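Local coordinates for probable hydrogenase nickel incorporation protein hypB (PDB 2HF8), which binds and hydrolyses GTP as a homodimeric SIMIBI-class G3E GTPase that supports nickel insertion during maturation of [NiFe] hydrogenases, at the zinc ion site. Numbering follows the deposited sequence. Chains: chain A/B, Probable hydrogenase nickel incorporation protein hypB.

The zinc ion site. Residues chain A 100-101, 129, 132; chain B 99-101, 129, 132. With ZN (zinc ion), chain C; ZN (zinc ion), chain D.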
loop_
_atom_site.group_PDB
_atom_site.type_symbol
_atom_site.label_atom_id
_atom_site.label_comp_id
_atom_site.label_asym_id
_atom_site.label_seq_id
_atom_site.Cartn_x
_atom_site.Cartn_y
_atom_site.Cartn_z
ATOM N N CYS A 100 -5.642 -10.005 -0.276
ATOM C CA CYS A 100 -5.053 -8.766 0.232
ATOM C C CYS A 100 -4.288 -8.954 1.544
ATOM O O CYS A 100 -3.874 -7.979 2.172
ATOM C CB CYS A 100 -6.135 -7.687 0.376
ATOM S SG CYS A 100 -7.682 -8.264 1.118
ATOM N N HIS A 101 -4.092 -10.210 1.941
ATOM C CA HIS A 101 -3.417 -10.553 3.198
ATOM C C HIS A 101 -2.930 -12.004 3.190
ATOM O O HIS A 101 -3.424 -12.825 2.417
ATOM C CB HIS A 101 -4.372 -10.343 4.381
ATOM C CG HIS A 101 -5.555 -11.262 4.362
ATOM N ND1 HIS A 101 -6.720 -10.961 3.690
ATOM C CD2 HIS A 101 -5.737 -12.490 4.903
ATOM C CE1 HIS A 101 -7.575 -11.959 3.829
ATOM N NE2 HIS A 101 -7.002 -12.900 4.559
ATOM N N ASN A 129 0.474 -3.749 2.486
ATOM C CA ASN A 129 -0.911 -3.427 2.835
ATOM C C ASN A 129 -0.950 -2.971 4.294
ATOM O O ASN A 129 -0.516 -3.706 5.188
ATOM C CB ASN A 129 -1.806 -4.665 2.635
ATOM C CG ASN A 129 -3.300 -4.352 2.704
ATOM O OD1 ASN A 129 -3.732 -3.391 3.344
ATOM N ND2 ASN A 129 -4.099 -5.190 2.055
ATOM N N CYS A 132 -5.481 -4.776 5.944
ATOM C CA CYS A 132 -5.951 -6.146 6.201
ATOM C C CYS A 132 -5.065 -7.002 7.125
ATOM O O CYS A 132 -5.595 -7.719 7.971
ATOM C CB CYS A 132 -6.218 -6.877 4.878
ATOM S SG CYS A 132 -6.827 -5.794 3.556
ATOM N N GLU B 99 -12.520 -2.099 5.751
ATOM C CA GLU B 99 -12.628 -2.448 4.342
ATOM C C GLU B 99 -11.458 -1.831 3.582
ATOM O O GLU B 99 -11.011 -0.723 3.894
ATOM C CB GLU B 99 -13.972 -1.980 3.768
ATOM C CG GLU B 99 -14.402 -2.690 2.485
ATOM C CD GLU B 99 -14.815 -4.144 2.700
ATOM O OE1 GLU B 99 -15.272 -4.501 3.813
ATOM O OE2 GLU B 99 -14.689 -4.935 1.740
ATOM N N CYS B 100 -10.972 -2.559 2.586
ATOM C CA CYS B 100 -9.701 -2.255 1.936
ATOM C C CYS B 100 -9.870 -1.715 0.524
ATOM O O CYS B 100 -8.891 -1.583 -0.218
ATOM C CB CYS B 100 -8.837 -3.516 1.912
ATOM S SG CYS B 100 -9.818 -5.044 1.802
ATOM N N HIS B 101 -11.112 -1.398 0.163
ATOM C CA HIS B 101 -11.444 -0.906 -1.169
ATOM C C HIS B 101 -12.785 -0.172 -1.157
ATOM O O HIS B 101 -13.663 -0.476 -0.345
ATOM C CB HIS B 101 -11.500 -2.067 -2.172
ATOM C CG HIS B 101 -12.497 -3.127 -1.816
ATOM N ND1 HIS B 101 -12.142 -4.306 -1.200
ATOM C CD2 HIS B 101 -13.841 -3.178 -1.976
ATOM C CE1 HIS B 101 -13.223 -5.037 -0.995
ATOM N NE2 HIS B 101 -14.268 -4.374 -1.455
ATOM N N ASN B 129 -4.051 1.082 -2.023
ATOM C CA ASN B 129 -4.098 -0.374 -2.147
ATOM C C ASN B 129 -3.933 -0.760 -3.612
ATOM O O ASN B 129 -4.676 -0.282 -4.474
ATOM C CB ASN B 129 -5.439 -0.907 -1.611
ATOM C CG ASN B 129 -5.394 -2.387 -1.256
ATOM O OD1 ASN B 129 -4.775 -3.192 -1.947
ATOM N ND2 ASN B 129 -6.073 -2.752 -0.171
ATOM N N CYS B 132 -6.953 -5.215 -4.263
ATOM C CA CYS B 132 -8.387 -5.442 -4.453
ATOM C C CYS B 132 -9.198 -4.355 -5.167
ATOM O O CYS B 132 -10.231 -4.677 -5.755
ATOM C CB CYS B 132 -9.057 -5.860 -3.138
ATOM S SG CYS B 132 -8.532 -4.949 -1.679
HETATM ZN ZN ZN C . -8.610 -6.685 2.642
HETATM ZN ZN ZN D . -10.348 -5.124 -0.228
HETATM O O HOH W 1 -10.707 -7.308 -0.101
#
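Two partly occupied zinc ions lie 3.7 Å apart (ZN of chain C to ZN of chain D) in an asymmetric dinuclear cluster across the HypB dimer interface, where nickel is likely to bind as well. The sulfur B:Cys100 SG bridges them, at 2.1 Å from ZN of chain D and 2.2 Å from ZN of chain C. On the chain C ion it is joined by A:Cys132 SG and by A:Cys100 SG, the latter at 2.4 Å; the S-Zn-S angles stay close to tetrahedral, and a further ligand may be unseen. ZN of chain D is near tetrahedral: besides the bridge it takes B:Cys132 SG, B:His101 ND1 at 2.2 Å and water 1, although the angle between B:Cys100 SG and B:His101 ND1 opens to 128°. Among the ligands seen, one metal is thus held by sulfurs of both subunits, the other by subunit B and water. The shared sulfur, presumably a thiolate, would probably ease repulsion between the two cations. A:Cys100 SG, in the crowded position between its backbone N and carbonyl carbon (chi1 44°), and A:Cys132 SG, anti to its carbonyl carbon, are both turned onto the chain C ion. A:His101 has nearly the same rotamer as B:His101, but its ND1 lies 4.8 Å from ZN of chain C, not bonded to it, with A:Cys100 SG in plane at the ring edge. Around the coordinating B:His101 ring, B:Glu99 CG lies over the centre of one face, and water 1 is in plane at the edge. In the second shell A:Asn129, its CG anti to the backbone N, donates from ND2 to a lone pair of A:Cys100 O at 2.8 Å, in the carbonyl plane but clearly bent and tilted out of its own amide plane, probably steadying the loop that presents the sulfur. An alanine here would remove that amide and would probably leave the A:Cys100 loop less firmly placed. The A:Asn129 and B:Asn129 side chains cross obliquely at the subunit boundary, amide planes 72° apart, and their ND2 atoms, both donors, meet at 3.8 Å in a contact without a hydrogen bond.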